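Local coordinates for protein transcriptional regulator (Streptococcus pneumoniae, PDB 2GNP) that probably binds a sugar-type effector through a Rossmann-like domain and so acts as a transcriptional regulator, although its precise role is not established, at residues G134-S138 against R139-N143; V202-N205 against L206-R209. All coordinates share one frame; numbering follows the deposited sequence.

Overall arrangement
Both contacts are local, each within one unbroken run of residues, so neither closes a long loop. Going from the N terminus, contact 1 comes first. It lies at the turn between helix 129-136 and helix 142-147, on the surface. The chain then passes through strand 153-160, helices 163-167 and 175-183 and the hairpin 188-190/193-195 before contact 2. Contact 2 forms the short helix 204-207, ahead of helix 215-218. The two follow in series and neither encloses the other. The centres of contacts 1 and 2 are about 19 Å apart, and the two do not touch. I211, just past contact 2, touches I135, L136 and F141, and Q126 meets side chains of both contacts.

Contact 1 of 2, residues G134-S138 against R139-N143; sequences GILQS and RYFEN
S138 and F141 are joined by a hydrogen bond: F141 N donates to S138 OG at 3.0 Å, with an N-H...O angle of 145°. S138 OG in turn donates to I135 O at 2.8 Å. It therefore has one bond as donor and one as acceptor, which fixes its rotation. Chi1 of S138 is 68°, which sets OG between its own backbone N and carbonyl carbon, where it can reach both partners. I135 O also accepts from S138 N, so two donors grip this carbonyl.

The S138 side chain also lies over one face of the Y140 ring. S138 OG sits 3.2 Å above the Y140 ring plane, over its centre, and S138 CB makes a CH-pi contact with the same ring. Y140 OH extends to I135 CG1 at 3.5 Å. The F141 ring also packs on helix 129-136. I135 CG2 stands over one face of the F141 ring, 4.2 Å from its centroid. L136 CD2 comes to F141 CE1 at 3.8 Å, and these two side chains run side by side. CG of F141 is anti to the backbone N, which carries the ring back to I135.

F141 is buried. Further out, its ring meets that of W148 with the planes at about 70°, and I211 touches I135, L136 and F141. The S138 hydroxyl, bonded back to I135 O and on to the backbone NH three residues later, pins the short connection between helix 129-136 and helix 142-147, on the surface of the putative sugar-binding domain.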
loop_
_atom_site.group_PDB
_atom_site.type_symbol
_atom_site.label_atom_id
_atom_site.label_comp_id
_atom_site.label_asym_id
_atom_site.label_seq_id
_atom_site.Cartn_x
_atom_site.Cartn_y
_atom_site.Cartn_z
ATOM N N GLY A 134 -20.547 13.721 -3.371
ATOM C CA GLY A 134 -20.715 14.388 -4.656
ATOM C C GLY A 134 -19.725 13.854 -5.695
ATOM O O GLY A 134 -20.109 13.642 -6.850
ATOM N N ILE A 135 -18.476 13.622 -5.261
ATOM C CA ILE A 135 -17.435 13.029 -6.156
ATOM C C ILE A 135 -17.712 11.530 -6.325
ATOM O O ILE A 135 -17.823 11.008 -7.447
ATOM C CB ILE A 135 -16.044 13.267 -5.600
ATOM C CG1 ILE A 135 -15.668 14.749 -5.625
ATOM C CG2 ILE A 135 -14.986 12.408 -6.314
ATOM C CD1 ILE A 135 -14.506 15.101 -4.712
ATOM N N LEU A 136 -17.856 10.806 -5.219
ATOM C CA LEU A 136 -17.948 9.355 -5.332
ATOM C C LEU A 136 -19.159 8.860 -6.116
ATOM O O LEU A 136 -19.082 7.820 -6.787
ATOM C CB LEU A 136 -17.907 8.702 -3.951
ATOM C CG LEU A 136 -16.595 8.894 -3.157
ATOM C CD1 LEU A 136 -16.906 8.361 -1.731
ATOM C CD2 LEU A 136 -15.424 8.120 -3.733
ATOM N N GLN A 137 -20.273 9.595 -5.986
ATOM C CA GLN A 137 -21.541 9.199 -6.583
ATOM C C GLN A 137 -21.765 9.857 -7.952
ATOM O O GLN A 137 -22.847 9.741 -8.534
ATOM C CB GLN A 137 -22.677 9.575 -5.620
ATOM C CG GLN A 137 -22.696 8.737 -4.289
ATOM C CD GLN A 137 -23.730 9.269 -3.208
ATOM O OE1 GLN A 137 -23.838 8.704 -2.116
ATOM N NE2 GLN A 137 -24.476 10.344 -3.533
ATOM N N SER A 138 -20.759 10.582 -8.448
ATOM C CA SER A 138 -20.921 11.356 -9.685
ATOM C C SER A 138 -20.968 10.475 -10.934
ATOM O O SER A 138 -20.536 9.357 -10.921
ATOM C CB SER A 138 -19.805 12.399 -9.823
ATOM O OG SER A 138 -18.581 11.682 -10.047
ATOM N N ARG A 139 -21.544 10.967 -12.029
ATOM C CA ARG A 139 -21.480 10.206 -13.271
ATOM C C ARG A 139 -20.042 10.065 -13.745
ATOM O O ARG A 139 -19.706 9.017 -14.302
ATOM C CB ARG A 139 -22.223 10.932 -14.415
ATOM C CG ARG A 139 -22.733 10.050 -15.467
ATOM C CD ARG A 139 -23.523 10.879 -16.492
ATOM N NE ARG A 139 -24.103 9.983 -17.487
ATOM C CZ ARG A 139 -23.569 9.708 -18.669
ATOM N NH1 ARG A 139 -22.397 10.267 -19.042
ATOM N NH2 ARG A 139 -24.196 8.827 -19.459
ATOM N N TYR A 140 -19.248 11.106 -13.520
ATOM C CA TYR A 140 -17.852 11.182 -14.074
ATOM C C TYR A 140 -16.935 10.160 -13.355
ATOM O O TYR A 140 -16.082 9.484 -13.990
ATOM C CB TYR A 140 -17.297 12.613 -14.128
ATOM C CG TYR A 140 -16.937 13.234 -12.772
ATOM C CD1 TYR A 140 -17.753 14.201 -12.177
ATOM C CD2 TYR A 140 -15.748 12.870 -12.098
ATOM C CE1 TYR A 140 -17.425 14.760 -10.923
ATOM C CE2 TYR A 140 -15.413 13.439 -10.845
ATOM C CZ TYR A 140 -16.258 14.377 -10.277
ATOM O OH TYR A 140 -15.904 14.932 -9.064
ATOM N N PHE A 141 -17.184 9.977 -12.068
ATOM C CA PHE A 141 -16.333 9.107 -11.261
ATOM C C PHE A 141 -16.706 7.591 -11.334
ATOM O O PHE A 141 -15.964 6.701 -10.828
ATOM C CB PHE A 141 -16.365 9.641 -9.825
ATOM C CG PHE A 141 -15.185 9.165 -8.973
ATOM C CD1 PHE A 141 -15.336 8.036 -8.147
ATOM C CD2 PHE A 141 -13.961 9.869 -8.973
ATOM C CE1 PHE A 141 -14.288 7.587 -7.372
ATOM C CE2 PHE A 141 -12.883 9.407 -8.177
ATOM C CZ PHE A 141 -13.058 8.287 -7.383
ATOM N N GLU A 142 -17.864 7.284 -11.924
ATOM C CA GLU A 142 -18.414 5.933 -11.847
ATOM C C GLU A 142 -17.468 4.838 -12.358
ATOM O O GLU A 142 -17.418 3.745 -11.781
ATOM C CB GLU A 142 -19.734 5.857 -12.630
ATOM C CG GLU A 142 -20.310 4.529 -12.573
ATOM C CD GLU A 142 -21.786 4.590 -12.933
ATOM O OE1 GLU A 142 -22.090 4.608 -14.159
ATOM O OE2 GLU A 142 -22.603 4.640 -11.982
ATOM N N ASN A 143 -16.819 5.088 -13.497
ATOM C CA ASN A 143 -15.894 4.099 -14.085
ATOM C C ASN A 143 -14.846 3.688 -13.015
ATOM O O ASN A 143 -14.547 2.494 -12.830
ATOM C CB ASN A 143 -15.163 4.657 -15.338
ATOM C CG ASN A 143 -16.074 4.903 -16.555
ATOM O OD1 ASN A 143 -15.857 5.864 -17.353
ATOM N ND2 ASN A 143 -17.064 4.017 -16.748
#

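Contact 2 of 2, residues V202-N205 against L206-R209; sequences VYEN and LQER
The Y203 ring turns one face to the backbone of L206. L206 N lies 4.0 Å above the Y203 ring plane, over its centre, and L206 CB approaches Y203 CD1 at 3.7 Å. The two side chains cross at about a right angle. With CG anti to its backbone N, Y203 lays its ring over the first turn of the helix. The guanidinium of R209 has L206 CD1 on one face, 3.7 Å above the plane and offset toward the rim. N205 OD1 comes at its edge. N205 OD1 accepts from R209 NH1 at 3.0 Å, nearly in line with the N205 side-chain carbonyl, while lying 19° out of the guanidinium plane. The amide and guanidinium planes are 60° apart. A bend at chi3 (51°) brings the R209 head round to N205. NH1 also makes a salt bridge with D177, and NE binds Q126 O.

Among the backbone bonds of the turn are Q207 N to Y203 O, 3.1 Å, and E208 N to E204 O, 2.9 Å. Y203 is the N-cap residue. E204 and E208 lie side by side, their OE1 atoms 4.3 Å apart, and this would probably raise the proton affinity of one or both. Q207 OE1 rests beside E204 CG, while Q207 NE2 binds E201 outside the turn.

Helix 204-207 packs against helix 175-183. Y203 touches E180 and L181 there, and L206 touches L181. L206 also touches V125 and L173 in loops, and R193 of strand 193-195 bonds to Q207 O.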
loop_
_atom_site.group_PDB
_atom_site.type_symbol
_atom_site.label_atom_id
_atom_site.label_comp_id
_atom_site.label_asym_id
_atom_site.label_seq_id
_atom_site.Cartn_x
_atom_site.Cartn_y
_atom_site.Cartn_z
ATOM N N VAL A 202 -11.115 3.266 12.278
ATOM C CA VAL A 202 -11.975 3.577 13.445
ATOM C C VAL A 202 -12.688 4.927 13.361
ATOM O O VAL A 202 -13.869 5.023 13.716
ATOM C CB VAL A 202 -11.233 3.327 14.784
ATOM C CG1 VAL A 202 -9.851 3.980 14.733
ATOM C CG2 VAL A 202 -12.109 3.733 16.029
ATOM N N TYR A 203 -12.015 5.945 12.809
ATOM C CA TYR A 203 -12.561 7.295 12.753
ATOM C C TYR A 203 -13.455 7.555 11.501
ATOM O O TYR A 203 -13.002 7.986 10.411
ATOM C CB TYR A 203 -11.421 8.300 12.857
ATOM C CG TYR A 203 -11.835 9.740 12.904
ATOM C CD1 TYR A 203 -11.041 10.726 12.311
ATOM C CD2 TYR A 203 -13.002 10.140 13.572
ATOM C CE1 TYR A 203 -11.400 12.063 12.345
ATOM C CE2 TYR A 203 -13.356 11.475 13.600
ATOM C CZ TYR A 203 -12.552 12.420 12.983
ATOM O OH TYR A 203 -12.883 13.742 13.004
ATOM N N GLU A 204 -14.743 7.327 11.706
ATOM C CA GLU A 204 -15.730 7.336 10.612
ATOM C C GLU A 204 -15.872 8.677 9.863
ATOM O O GLU A 204 -16.073 8.696 8.623
ATOM C CB GLU A 204 -17.084 6.912 11.190
ATOM C CG GLU A 204 -18.178 6.704 10.209
ATOM C CD GLU A 204 -19.451 6.335 10.946
ATOM O OE1 GLU A 204 -20.280 7.236 11.160
ATOM O OE2 GLU A 204 -19.559 5.164 11.366
ATOM N N ASN A 205 -15.803 9.798 10.578
ATOM C CA ASN A 205 -15.844 11.108 9.943
ATOM C C ASN A 205 -14.803 11.316 8.820
ATOM O O ASN A 205 -15.106 11.860 7.743
ATOM C CB ASN A 205 -15.736 12.233 10.983
ATOM C CG ASN A 205 -15.904 13.626 10.370
ATOM O OD1 ASN A 205 -14.975 14.214 9.813
ATOM N ND2 ASN A 205 -17.110 14.183 10.504
ATOM N N LEU A 206 -13.572 10.918 9.079
ATOM C CA LEU A 206 -12.541 11.061 8.021
ATOM C C LEU A 206 -12.750 9.966 6.956
ATOM O O LEU A 206 -12.604 10.236 5.752
ATOM C CB LEU A 206 -11.156 11.000 8.650
ATOM C CG LEU A 206 -9.950 11.093 7.696
ATOM C CD1 LEU A 206 -10.000 12.415 6.938
ATOM C CD2 LEU A 206 -8.635 10.898 8.498
ATOM N N GLN A 207 -13.095 8.751 7.393
ATOM C CA GLN A 207 -13.354 7.606 6.481
ATOM C C GLN A 207 -14.304 8.049 5.369
ATOM O O GLN A 207 -14.069 7.785 4.184
ATOM C CB GLN A 207 -13.983 6.448 7.282
ATOM C CG GLN A 207 -14.532 5.365 6.431
ATOM C CD GLN A 207 -15.248 4.331 7.245
ATOM O OE1 GLN A 207 -16.278 4.614 7.858
ATOM N NE2 GLN A 207 -14.715 3.113 7.250
ATOM N N GLU A 208 -15.374 8.738 5.765
ATOM C CA GLU A 208 -16.454 9.160 4.829
ATOM C C GLU A 208 -16.087 10.409 3.964
ATOM O O GLU A 208 -16.834 10.825 3.061
ATOM C CB GLU A 208 -17.795 9.336 5.646
ATOM C CG GLU A 208 -18.214 8.043 6.335
ATOM C CD GLU A 208 -19.642 8.032 6.906
ATOM O OE1 GLU A 208 -20.094 9.103 7.345
ATOM O OE2 GLU A 208 -20.265 6.933 6.907
ATOM N N ARG A 209 -14.940 11.012 4.218
ATOM C CA ARG A 209 -14.503 12.191 3.513
ATOM C C ARG A 209 -13.369 11.837 2.515
ATOM O O ARG A 209 -12.855 12.738 1.852
ATOM C CB ARG A 209 -13.921 13.262 4.466
ATOM C CG ARG A 209 -14.934 14.120 5.221
ATOM C CD ARG A 209 -14.321 14.718 6.516
ATOM N NE ARG A 209 -13.036 15.416 6.374
ATOM C CZ ARG A 209 -12.151 15.518 7.348
ATOM N NH1 ARG A 209 -12.384 14.919 8.507
ATOM N NH2 ARG A 209 -11.014 16.174 7.163
#